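Local coordinates for protein quinone oxidoreductase (Thermus thermophilus, PDB 1IZ0) that binds NADPH in a Rossmann-type domain and probably uses it to reduce quinones, at residues R213-I217 against V239-W243; G188-V193 against G206-H210; F111-L116 against E256-L261. All coordinates share one frame; numbering follows the deposited sequence.

Contacts 1 and 2 both reach the same parallel sheet; contact 3 joins two helices. Contact 1 joins strand 212-216 to 238-241, one of the sheet's two edge strands. Contact 2 pairs 190-195, the neighbour of 212-216, with the short strand 208-209. Contacts 1 and 2 touch where Arg213 N lies 2.8 Å from Asp191 O. Both are partly buried, both rest on backbone hydrogen bonds, and each has a bridging water. Contact 3 is buried, nearer the centre of the chain, and is carried by side chains around one tyrosine. It meets contact 1 through Phe242, whose ring packs on Leu116 and Thr113. Contacts 2 and 3 do not touch; their centres are about 23 Å apart.

Contact 1. Residues R213-I217 against V239-W243; sequences RLVYI and VLGFW
Leu214 and Tyr216 pair with Leu240 and Phe242 through three backbone hydrogen bonds. Leu240 N donates to Leu214 O at 2.8 Å, and the bond is almost straight (172°). Tyr216 N donates to Leu240 O. Phe242 N donates to Tyr216 O at 3.0 Å, more bent at 141°. Two CA-H...O contacts, from Val239 CA to Leu214 O and from Val215 CA to Leu240 O, fill in the ladder.

This is regular parallel pairing. Strand 238-241 forms one edge of the six-stranded Rossmann-type sheet, with order 3-2-1-4-5-6. Ile217 and Phe242 at the strand ends belong to the NADPH site seen in this protein.

The apolar contacts lie on both faces of the sheet. On one face, Leu214 and Val239 run side by side, with CD2 of Leu214 4.2 Å from CG1 of Val239. On the other, CD1 of Leu240 reaches CB of Arg213 at 3.8 Å. The guanidinium group of Arg213 turns away to a salt bridge with Glu127. Val215 CG1 lies anti to its own backbone N (chi1 -178°), which brings it 3.8 Å from Phe242 CB. Ile217 CG1 approaches the same CB at 4.1 Å.

A water bridges the two segments past the last strand bond. It donates to Ile217 O at 2.7 Å and to Phe242 O.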
ATOM      1  N   ARG A 213      -3.706  11.814  16.441  1.00 23.24           N
ATOM      2  CA  ARG A 213      -3.524  10.374  16.384  1.00 23.61           C
ATOM      3  C   ARG A 213      -2.531   9.917  15.333  1.00 23.55           C
ATOM      4  O   ARG A 213      -2.545  10.376  14.184  1.00 23.33           O
ATOM      5  CB  ARG A 213      -4.865   9.643  16.208  1.00 23.17           C
ATOM      6  CG  ARG A 213      -5.872  10.316  15.308  1.00 27.09           C
ATOM      7  CD  ARG A 213      -7.082  10.783  16.107  1.00 23.18           C
ATOM      8  NE  ARG A 213      -7.253  12.231  16.007  1.00 22.66           N
ATOM      9  CZ  ARG A 213      -7.976  12.854  15.078  1.00 22.12           C
ATOM     10  NH1 ARG A 213      -8.625  12.164  14.141  1.00 18.71           N
ATOM     11  NH2 ARG A 213      -8.048  14.180  15.091  1.00 21.23           N
ATOM     12  N   LEU A 214      -1.659   9.008  15.759  1.00 22.25           N
ATOM     13  CA  LEU A 214      -0.633   8.429  14.911  1.00 22.13           C
ATOM     14  C   LEU A 214      -1.024   6.997  14.547  1.00 22.10           C
ATOM     15  O   LEU A 214      -1.370   6.198  15.422  1.00 21.42           O
ATOM     16  CB  LEU A 214       0.711   8.432  15.647  1.00 20.88           C
ATOM     17  CG  LEU A 214       1.941   7.952  14.862  1.00 22.99           C
ATOM     18  CD1 LEU A 214       3.127   8.844  15.205  1.00 23.62           C
ATOM     19  CD2 LEU A 214       2.243   6.484  15.184  1.00 21.88           C
ATOM     20  N   VAL A 215      -0.979   6.687  13.254  1.00 20.32           N
ATOM     21  CA  VAL A 215      -1.307   5.355  12.771  1.00 20.17           C
ATOM     22  C   VAL A 215       0.011   4.686  12.413  1.00 21.62           C
ATOM     23  O   VAL A 215       0.705   5.117  11.498  1.00 20.41           O
ATOM     24  CB  VAL A 215      -2.201   5.412  11.517  1.00 19.44           C
ATOM     25  CG1 VAL A 215      -2.564   4.008  11.081  1.00 17.67           C
ATOM     26  CG2 VAL A 215      -3.465   6.214  11.812  1.00 21.30           C
ATOM     27  N   TYR A 216       0.366   3.640  13.146  1.00 23.00           N
ATOM     28  CA  TYR A 216       1.619   2.952  12.894  1.00 26.05           C
ATOM     29  C   TYR A 216       1.445   1.884  11.823  1.00 25.01           C
ATOM     30  O   TYR A 216       0.911   0.805  12.078  1.00 23.76           O
ATOM     31  CB  TYR A 216       2.131   2.340  14.195  1.00 29.84           C
ATOM     32  CG  TYR A 216       3.596   1.990  14.176  1.00 34.93           C
ATOM     33  CD1 TYR A 216       4.037   0.771  13.657  1.00 37.59           C
ATOM     34  CD2 TYR A 216       4.546   2.872  14.691  1.00 36.73           C
ATOM     35  CE1 TYR A 216       5.393   0.434  13.658  1.00 38.92           C
ATOM     36  CE2 TYR A 216       5.903   2.549  14.697  1.00 38.66           C
ATOM     37  CZ  TYR A 216       6.319   1.328  14.181  1.00 40.12           C
ATOM     38  OH  TYR A 216       7.657   0.995  14.199  1.00 41.17           O
ATOM     39  N   ILE A 217       1.898   2.206  10.616  1.00 24.97           N
ATOM     40  CA  ILE A 217       1.802   1.301   9.478  1.00 26.29           C
ATOM     41  C   ILE A 217       3.170   0.727   9.112  1.00 27.39           C
ATOM     42  O   ILE A 217       3.255  -0.312   8.455  1.00 30.17           O
ATOM     43  CB  ILE A 217       1.229   2.028   8.251  1.00 25.16           C
ATOM     44  CG1 ILE A 217      -0.121   2.645   8.606  1.00 23.87           C
ATOM     45  CG2 ILE A 217       1.083   1.053   7.091  1.00 22.98           C
ATOM     46  CD1 ILE A 217      -0.677   3.565   7.543  1.00 23.71           C
ATOM     47  N   VAL A 239      -2.130   6.188  19.632  1.00 22.79           N
ATOM     48  CA  VAL A 239      -1.258   5.486  18.709  1.00 22.84           C
ATOM     49  C   VAL A 239      -2.054   4.258  18.287  1.00 24.66           C
ATOM     50  O   VAL A 239      -2.447   3.448  19.125  1.00 22.92           O
ATOM     51  CB  VAL A 239       0.056   5.036  19.366  1.00 22.57           C
ATOM     52  CG1 VAL A 239       0.862   4.185  18.378  1.00 21.28           C
ATOM     53  CG2 VAL A 239       0.868   6.251  19.780  1.00 20.77           C
ATOM     54  N   LEU A 240      -2.311   4.139  16.990  1.00 25.44           N
ATOM     55  CA  LEU A 240      -3.080   3.021  16.471  1.00 26.89           C
ATOM     56  C   LEU A 240      -2.207   2.125  15.609  1.00 26.41           C
ATOM     57  O   LEU A 240      -1.634   2.579  14.622  1.00 28.36           O
ATOM     58  CB  LEU A 240      -4.264   3.531  15.643  1.00 26.48           C
ATOM     59  CG  LEU A 240      -5.189   4.549  16.322  1.00 30.37           C
ATOM     60  CD1 LEU A 240      -4.498   5.897  16.400  1.00 29.02           C
ATOM     61  CD2 LEU A 240      -6.479   4.687  15.519  1.00 33.19           C
ATOM     62  N   GLY A 241      -2.093   0.858  15.999  1.00 24.97           N
ATOM     63  CA  GLY A 241      -1.300  -0.077  15.226  1.00 22.31           C
ATOM     64  C   GLY A 241      -2.183  -0.470  14.069  1.00 22.54           C
ATOM     65  O   GLY A 241      -3.400  -0.599  14.234  1.00 21.43           O
ATOM     66  N   PHE A 242      -1.595  -0.665  12.899  1.00 21.86           N
ATOM     67  CA  PHE A 242      -2.392  -1.013  11.734  1.00 22.19           C
ATOM     68  C   PHE A 242      -1.803  -2.141  10.898  1.00 21.81           C
ATOM     69  O   PHE A 242      -0.610  -2.163  10.619  1.00 23.25           O
ATOM     70  CB  PHE A 242      -2.585   0.240  10.865  1.00 22.10           C
ATOM     71  CG  PHE A 242      -3.435   0.015   9.647  1.00 20.77           C
ATOM     72  CD1 PHE A 242      -2.908  -0.598   8.519  1.00 19.63           C
ATOM     73  CD2 PHE A 242      -4.779   0.373   9.653  1.00 20.12           C
ATOM     74  CE1 PHE A 242      -3.708  -0.857   7.413  1.00 23.02           C
ATOM     75  CE2 PHE A 242      -5.591   0.117   8.555  1.00 19.90           C
ATOM     76  CZ  PHE A 242      -5.058  -0.499   7.434  1.00 22.57           C
ATOM     77  N   TRP A 243      -2.657  -3.078  10.506  1.00 22.25           N
ATOM     78  CA  TRP A 243      -2.255  -4.196   9.657  1.00 22.12           C
ATOM     79  C   TRP A 243      -3.463  -4.554   8.796  1.00 22.14           C
ATOM     80  O   TRP A 243      -4.494  -5.001   9.301  1.00 19.78           O
ATOM     81  CB  TRP A 243      -1.804  -5.396  10.494  1.00 21.62           C
ATOM     82  CG  TRP A 243      -1.267  -6.503   9.641  1.00 23.86           C
ATOM     83  CD1 TRP A 243      -0.653  -6.372   8.427  1.00 22.08           C
ATOM     84  CD2 TRP A 243      -1.294  -7.909   9.928  1.00 23.15           C
ATOM     85  NE1 TRP A 243      -0.301  -7.606   7.939  1.00 23.50           N
ATOM     86  CE2 TRP A 243      -0.682  -8.567   8.839  1.00 24.13           C
ATOM     87  CE3 TRP A 243      -1.780  -8.675  10.998  1.00 24.65           C
ATOM     88  CZ2 TRP A 243      -0.542  -9.958   8.785  1.00 22.70           C
ATOM     89  CZ3 TRP A 243      -1.643 -10.064  10.945  1.00 24.32           C
ATOM     90  CH2 TRP A 243      -1.026 -10.689   9.842  1.00 25.27           C
TER
HETATM   91  O   HOH W   1       1.066  -1.880   8.623  1.00 38.27           O

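Contact 2. Residues G188-V193 against G206-H210; sequences GGLDLV and GLLAH
Leu208 meets Val193 because of two first torsions. CG of Leu208 stands beside its backbone N (chi1 -65°), and CD2 reaches back to segment 188-193. CG2 of Val193 also stands beside its own N, with CG1 anti to it (chi1 172°). The two side chains cross obliquely, and Val193 CG2 lies 3.7 Å from Leu208 CD2. The same CD2 touches the backbone carbonyl of Leu190.

The contact is a short parallel pairing of strand 208-209 with the beginning of 190-195, an inner strand of the Rossmann-type sheet. Leu190 and Leu208 form its one bridge, and their side chains diverge. Two backbone hydrogen bonds flank it. Leu190 N donates to Leu207 O at 2.8 Å, and Ala209 N donates to Leu190 O at 2.7 Å. Both are close to straight. A CA-H...O contact from Leu208 CA gives Leu190 O a further neighbour.

The way in is made of glycines. Gly188 ends helix 180-186 in a Schellman motif with positive phi. Gly189 also has positive phi (87°) and lies against Ala209. A CB on Gly189 would crowd CB of Ala209, as well as its own preceding carbonyl. Ala209 CB in turn packs on Gly188 O at 3.7 Å.

Leu190 CD1 meets Leu207 CB at 4.2 Å. Leu207 also packs on Val180 and Ala184 of helix 180-186, and Leu190 on Lys128 and Leu130 of strand 128-131.

Asp191 is shared between two partners. OD2 accepts a hydrogen bond from Lys128 N. OD1 accepts one from a water at 2.7 Å, and that water also donates to His210 O.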
ATOM      1  N   GLY A 188       0.374  24.523  13.266  1.00 19.71           N
ATOM      2  CA  GLY A 188      -0.308  24.510  14.543  1.00 21.19           C
ATOM      3  C   GLY A 188      -0.412  23.086  15.056  1.00 22.58           C
ATOM      4  O   GLY A 188      -1.279  22.767  15.873  1.00 22.54           O
ATOM      5  N   GLY A 189       0.486  22.227  14.581  1.00 22.09           N
ATOM      6  CA  GLY A 189       0.464  20.835  14.996  1.00 21.82           C
ATOM      7  C   GLY A 189      -0.464  20.022  14.108  1.00 22.43           C
ATOM      8  O   GLY A 189      -1.417  20.554  13.526  1.00 21.15           O
ATOM      9  N   LEU A 190      -0.200  18.727  14.007  1.00 20.57           N
ATOM     10  CA  LEU A 190      -1.013  17.866  13.172  1.00 20.98           C
ATOM     11  C   LEU A 190      -2.071  17.099  13.954  1.00 21.70           C
ATOM     12  O   LEU A 190      -1.905  16.816  15.145  1.00 21.22           O
ATOM     13  CB  LEU A 190      -0.108  16.883  12.428  1.00 23.44           C
ATOM     14  CG  LEU A 190       1.015  17.572  11.652  1.00 23.43           C
ATOM     15  CD1 LEU A 190       1.999  16.542  11.156  1.00 24.72           C
ATOM     16  CD2 LEU A 190       0.423  18.368  10.494  1.00 23.68           C
ATOM     17  N   ASP A 191      -3.161  16.780  13.265  1.00 21.00           N
ATOM     18  CA  ASP A 191      -4.264  16.021  13.838  1.00 22.35           C
ATOM     19  C   ASP A 191      -3.969  14.534  13.651  1.00 21.34           C
ATOM     20  O   ASP A 191      -4.288  13.713  14.511  1.00 22.83           O
ATOM     21  CB  ASP A 191      -5.581  16.369  13.122  1.00 23.26           C
ATOM     22  CG  ASP A 191      -6.019  17.805  13.364  1.00 26.55           C
ATOM     23  OD1 ASP A 191      -6.183  18.171  14.545  1.00 27.70           O
ATOM     24  OD2 ASP A 191      -6.200  18.567  12.384  1.00 24.81           O
ATOM     25  N   LEU A 192      -3.352  14.203  12.519  1.00 19.51           N
ATOM     26  CA  LEU A 192      -3.019  12.824  12.186  1.00 20.15           C
ATOM     27  C   LEU A 192      -1.635  12.656  11.563  1.00 19.47           C
ATOM     28  O   LEU A 192      -1.120  13.545  10.883  1.00 19.56           O
ATOM     29  CB  LEU A 192      -4.036  12.246  11.193  1.00 21.13           C
ATOM     30  CG  LEU A 192      -5.508  12.060  11.553  1.00 23.97           C
ATOM     31  CD1 LEU A 192      -6.259  13.353  11.351  1.00 24.97           C
ATOM     32  CD2 LEU A 192      -6.107  10.996  10.652  1.00 26.03           C
ATOM     33  N   VAL A 193      -1.050  11.491  11.792  1.00 18.36           N
ATOM     34  CA  VAL A 193       0.240  11.153  11.225  1.00 17.95           C
ATOM     35  C   VAL A 193       0.164   9.699  10.761  1.00 19.13           C
ATOM     36  O   VAL A 193      -0.253   8.827  11.525  1.00 18.00           O
ATOM     37  CB  VAL A 193       1.382  11.279  12.258  1.00 19.31           C
ATOM     38  CG1 VAL A 193       2.677  10.732  11.658  1.00 14.33           C
ATOM     39  CG2 VAL A 193       1.567  12.741  12.668  1.00 17.72           C
ATOM     40  N   GLY A 206       5.554  14.224  18.765  1.00 26.90           N
ATOM     41  CA  GLY A 206       5.741  15.614  19.141  1.00 24.77           C
ATOM     42  C   GLY A 206       5.152  16.583  18.128  1.00 24.01           C
ATOM     43  O   GLY A 206       5.015  17.776  18.409  1.00 23.96           O
ATOM     44  N   LEU A 207       4.792  16.072  16.953  1.00 23.19           N
ATOM     45  CA  LEU A 207       4.232  16.900  15.883  1.00 22.34           C
ATOM     46  C   LEU A 207       2.723  17.045  16.015  1.00 23.44           C
ATOM     47  O   LEU A 207       2.114  17.904  15.375  1.00 23.57           O
ATOM     48  CB  LEU A 207       4.521  16.269  14.520  1.00 21.36           C
ATOM     49  CG  LEU A 207       5.948  15.818  14.196  1.00 20.75           C
ATOM     50  CD1 LEU A 207       5.944  15.037  12.885  1.00 17.83           C
ATOM     51  CD2 LEU A 207       6.865  17.026  14.113  1.00 16.70           C
ATOM     52  N   LEU A 208       2.122  16.191  16.836  1.00 22.95           N
ATOM     53  CA  LEU A 208       0.675  16.193  17.018  1.00 21.93           C
ATOM     54  C   LEU A 208       0.108  17.270  17.924  1.00 21.39           C
ATOM     55  O   LEU A 208       0.725  17.661  18.911  1.00 21.51           O
ATOM     56  CB  LEU A 208       0.220  14.826  17.539  1.00 20.22           C
ATOM     57  CG  LEU A 208       0.410  13.636  16.595  1.00 20.17           C
ATOM     58  CD1 LEU A 208       0.280  12.333  17.374  1.00 20.00           C
ATOM     59  CD2 LEU A 208      -0.621  13.714  15.469  1.00 18.31           C
ATOM     60  N   ALA A 209      -1.084  17.742  17.572  1.00 21.65           N
ATOM     61  CA  ALA A 209      -1.792  18.736  18.368  1.00 22.46           C
ATOM     62  C   ALA A 209      -2.732  17.953  19.290  1.00 22.17           C
ATOM     63  O   ALA A 209      -2.866  16.737  19.150  1.00 19.67           O
ATOM     64  CB  ALA A 209      -2.599  19.667  17.461  1.00 20.71           C
ATOM     65  N   HIS A 210      -3.377  18.646  20.228  1.00 22.63           N
ATOM     66  CA  HIS A 210      -4.301  17.999  21.156  1.00 23.23           C
ATOM     67  C   HIS A 210      -5.299  17.118  20.402  1.00 22.85           C
ATOM     68  O   HIS A 210      -5.878  17.534  19.400  1.00 19.45           O
ATOM     69  CB  HIS A 210      -5.055  19.058  21.987  1.00 24.33           C
TER
HETATM   70  O   HOH W   2      -6.332  16.602  16.751  1.00 25.80           O

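Contact 3. Residues F111-L116 against E256-L261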
ATOM      1  N   PHE A 111      -4.308   1.924  -1.586  1.00 14.97           N
ATOM      2  CA  PHE A 111      -5.526   2.670  -1.320  1.00 16.36           C
ATOM      3  C   PHE A 111      -6.374   2.127  -0.186  1.00 17.47           C
ATOM      4  O   PHE A 111      -6.968   2.904   0.571  1.00 20.74           O
ATOM      5  CB  PHE A 111      -6.330   2.802  -2.613  1.00 14.63           C
ATOM      6  CG  PHE A 111      -5.683   3.723  -3.601  1.00 16.80           C
ATOM      7  CD1 PHE A 111      -6.148   5.022  -3.769  1.00 15.25           C
ATOM      8  CD2 PHE A 111      -4.540   3.324  -4.290  1.00 15.97           C
ATOM      9  CE1 PHE A 111      -5.478   5.915  -4.601  1.00 16.27           C
ATOM     10  CE2 PHE A 111      -3.862   4.204  -5.123  1.00 16.33           C
ATOM     11  CZ  PHE A 111      -4.329   5.505  -5.278  1.00 18.20           C
ATOM     12  N   LEU A 112      -6.440   0.810  -0.056  1.00 16.40           N
ATOM     13  CA  LEU A 112      -7.207   0.225   1.033  1.00 16.66           C
ATOM     14  C   LEU A 112      -6.513   0.556   2.349  1.00 17.04           C
ATOM     15  O   LEU A 112      -7.164   0.868   3.349  1.00 16.67           O
ATOM     16  CB  LEU A 112      -7.322  -1.292   0.851  1.00 15.59           C
ATOM     17  CG  LEU A 112      -8.439  -1.691  -0.120  1.00 15.94           C
ATOM     18  CD1 LEU A 112      -8.432  -3.199  -0.366  1.00 14.83           C
ATOM     19  CD2 LEU A 112      -9.775  -1.247   0.468  1.00 14.72           C
ATOM     20  N   THR A 113      -5.186   0.501   2.340  1.00 18.40           N
ATOM     21  CA  THR A 113      -4.399   0.815   3.529  1.00 18.59           C
ATOM     22  C   THR A 113      -4.576   2.268   3.953  1.00 19.14           C
ATOM     23  O   THR A 113      -4.779   2.560   5.132  1.00 21.71           O
ATOM     24  CB  THR A 113      -2.896   0.573   3.286  1.00 17.23           C
ATOM     25  OG1 THR A 113      -2.657  -0.833   3.137  1.00 16.99           O
ATOM     26  CG2 THR A 113      -2.077   1.119   4.449  1.00 14.94           C
ATOM     27  N   ALA A 114      -4.495   3.179   2.989  1.00 17.41           N
ATOM     28  CA  ALA A 114      -4.636   4.599   3.287  1.00 19.06           C
ATOM     29  C   ALA A 114      -6.025   4.937   3.809  1.00 18.08           C
ATOM     30  O   ALA A 114      -6.168   5.620   4.822  1.00 18.01           O
ATOM     31  CB  ALA A 114      -4.336   5.438   2.036  1.00 19.08           C
ATOM     32  N   TYR A 115      -7.050   4.472   3.108  1.00 17.11           N
ATOM     33  CA  TYR A 115      -8.419   4.756   3.513  1.00 17.53           C
ATOM     34  C   TYR A 115      -8.767   4.135   4.863  1.00 18.04           C
ATOM     35  O   TYR A 115      -9.281   4.820   5.749  1.00 16.78           O
ATOM     36  CB  TYR A 115      -9.408   4.262   2.448  1.00 18.44           C
ATOM     37  CG  TYR A 115     -10.858   4.467   2.836  1.00 18.73           C
ATOM     38  CD1 TYR A 115     -11.554   3.488   3.543  1.00 20.38           C
ATOM     39  CD2 TYR A 115     -11.516   5.666   2.546  1.00 19.74           C
ATOM     40  CE1 TYR A 115     -12.873   3.699   3.954  1.00 21.57           C
ATOM     41  CE2 TYR A 115     -12.832   5.889   2.953  1.00 20.10           C
ATOM     42  CZ  TYR A 115     -13.500   4.902   3.657  1.00 21.70           C
ATOM     43  OH  TYR A 115     -14.788   5.119   4.082  1.00 23.53           O
ATOM     44  N   LEU A 116      -8.488   2.845   5.028  1.00 17.58           N
ATOM     45  CA  LEU A 116      -8.808   2.183   6.289  1.00 19.02           C
ATOM     46  C   LEU A 116      -7.997   2.749   7.451  1.00 20.25           C
ATOM     47  O   LEU A 116      -8.449   2.742   8.600  1.00 20.83           O
ATOM     48  CB  LEU A 116      -8.595   0.670   6.169  1.00 14.31           C
ATOM     49  CG  LEU A 116      -9.648  -0.024   5.293  1.00 18.40           C
ATOM     50  CD1 LEU A 116      -9.238  -1.457   4.994  1.00 18.29           C
ATOM     51  CD2 LEU A 116     -11.000   0.020   6.000  1.00 13.89           C
ATOM     52  N   GLU A 256     -17.630  -0.784   2.802  1.00 31.04           N
ATOM     53  CA  GLU A 256     -17.638   0.657   3.058  1.00 31.74           C
ATOM     54  C   GLU A 256     -16.473   1.333   2.321  1.00 30.80           C
ATOM     55  O   GLU A 256     -16.657   2.331   1.623  1.00 31.46           O
ATOM     56  CB  GLU A 256     -17.511   0.905   4.562  1.00 34.41           C
ATOM     57  CG  GLU A 256     -18.205   2.154   5.090  1.00 41.61           C
ATOM     58  CD  GLU A 256     -17.812   3.419   4.356  1.00 46.22           C
ATOM     59  OE1 GLU A 256     -18.227   3.589   3.186  1.00 50.39           O
ATOM     60  OE2 GLU A 256     -17.090   4.247   4.948  1.00 49.40           O
ATOM     61  N   ALA A 257     -15.274   0.784   2.483  1.00 27.46           N
ATOM     62  CA  ALA A 257     -14.095   1.338   1.835  1.00 26.57           C
ATOM     63  C   ALA A 257     -14.244   1.319   0.320  1.00 25.79           C
ATOM     64  O   ALA A 257     -13.966   2.308  -0.349  1.00 23.36           O
ATOM     65  CB  ALA A 257     -12.854   0.551   2.243  1.00 26.16           C
ATOM     66  N   LEU A 258     -14.687   0.194  -0.228  1.00 26.94           N
ATOM     67  CA  LEU A 258     -14.839   0.102  -1.674  1.00 28.24           C
ATOM     68  C   LEU A 258     -15.945   1.015  -2.165  1.00 27.09           C
ATOM     69  O   LEU A 258     -15.883   1.533  -3.278  1.00 29.70           O
ATOM     70  CB  LEU A 258     -15.104  -1.345  -2.099  1.00 27.34           C
ATOM     71  CG  LEU A 258     -13.936  -2.293  -1.793  1.00 29.64           C
ATOM     72  CD1 LEU A 258     -14.198  -3.650  -2.439  1.00 28.37           C
ATOM     73  CD2 LEU A 258     -12.628  -1.697  -2.319  1.00 28.08           C
ATOM     74  N   GLY A 259     -16.949   1.227  -1.327  1.00 27.34           N
ATOM     75  CA  GLY A 259     -18.043   2.099  -1.710  1.00 25.54           C
ATOM     76  C   GLY A 259     -17.550   3.520  -1.863  1.00 25.63           C
ATOM     77  O   GLY A 259     -18.172   4.346  -2.532  1.00 27.36           O
ATOM     78  N   PHE A 260     -16.415   3.815  -1.243  1.00 24.99           N
ATOM     79  CA  PHE A 260     -15.851   5.154  -1.316  1.00 22.76           C
ATOM     80  C   PHE A 260     -14.739   5.253  -2.350  1.00 22.23           C
ATOM     81  O   PHE A 260     -14.644   6.242  -3.072  1.00 21.39           O
ATOM     82  CB  PHE A 260     -15.323   5.564   0.057  1.00 21.59           C
ATOM     83  CG  PHE A 260     -14.621   6.892   0.067  1.00 21.51           C
ATOM     84  CD1 PHE A 260     -13.277   6.986  -0.267  1.00 19.08           C
ATOM     85  CD2 PHE A 260     -15.305   8.049   0.414  1.00 21.48           C
ATOM     86  CE1 PHE A 260     -12.622   8.209  -0.257  1.00 19.95           C
ATOM     87  CE2 PHE A 260     -14.657   9.278   0.426  1.00 23.26           C
ATOM     88  CZ  PHE A 260     -13.309   9.356   0.090  1.00 20.31           C
ATOM     89  N   LEU A 261     -13.908   4.220  -2.419  1.00 21.95           N
ATOM     90  CA  LEU A 261     -12.781   4.193  -3.343  1.00 21.52           C
ATOM     91  C   LEU A 261     -13.111   3.882  -4.812  1.00 22.79           C
ATOM     92  O   LEU A 261     -12.645   4.584  -5.712  1.00 22.01           O
ATOM     93  CB  LEU A 261     -11.742   3.190  -2.836  1.00 19.68           C
ATOM     94  CG  LEU A 261     -11.099   3.497  -1.478  1.00 20.19           C
ATOM     95  CD1 LEU A 261     -10.280   2.294  -1.018  1.00 19.06           C
ATOM     96  CD2 LEU A 261     -10.225   4.734  -1.579  1.00 16.75           C
TER
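Tyr115 of helix 108-120 fits as a knob among Glu256, Ala257, Phe260 and Leu261 of helix 251-261. Its CG is anti to the backbone N (chi1 177°), which sends the ring straight out to the other helix. The CD1-CE1 side of the ring lies by Ala257 and the CD2-CE2 side by Phe260. CD1 of Tyr115 is 3.5 Å from Ala257 CB, and CE1 lies near Ala257 CA.

Phe260 meets the CD2-CE2 side of the ring. Its CG is likewise anti to its N, and CE2 of Tyr115 sits over one face of the Phe260 ring, 3.4 Å from CD1. The two rings meet obliquely, with their planes at 32°.

Glu256 bends at chi2 and brings its carboxylate to the phenol end. OE2 lies in the plane of the Tyr115 ring, 2.6 Å from OH, and the carboxylate plane stands steeply to the ring. An alanine at Tyr115 is likely to open a gap between Ala257 and Phe260 and to leave the Glu256 carboxylate without its phenol neighbour.

At the base of the ring, the CD1 and CD2 methyls of Leu261 both lie near Tyr115 CB. CD2 of Leu112 gathers three partners: Leu261 CD1 at 3.9 Å, Ala257 CB at 4.0 Å and Leu258 CD2. The helix segments cross at 107°, with axes 10.3 Å apart; the small Ala257 lets the Tyr115 ring lie close to the helix backbone.

Around the pair, helix 137-148 packs on Phe111, Tyr115 and Phe260 through Ala141, Val145 and Ala148. Helix 244-247 touches Thr113 and Leu116 through Leu244, and the loop after strand 238-241 brings Phe242 against Thr113.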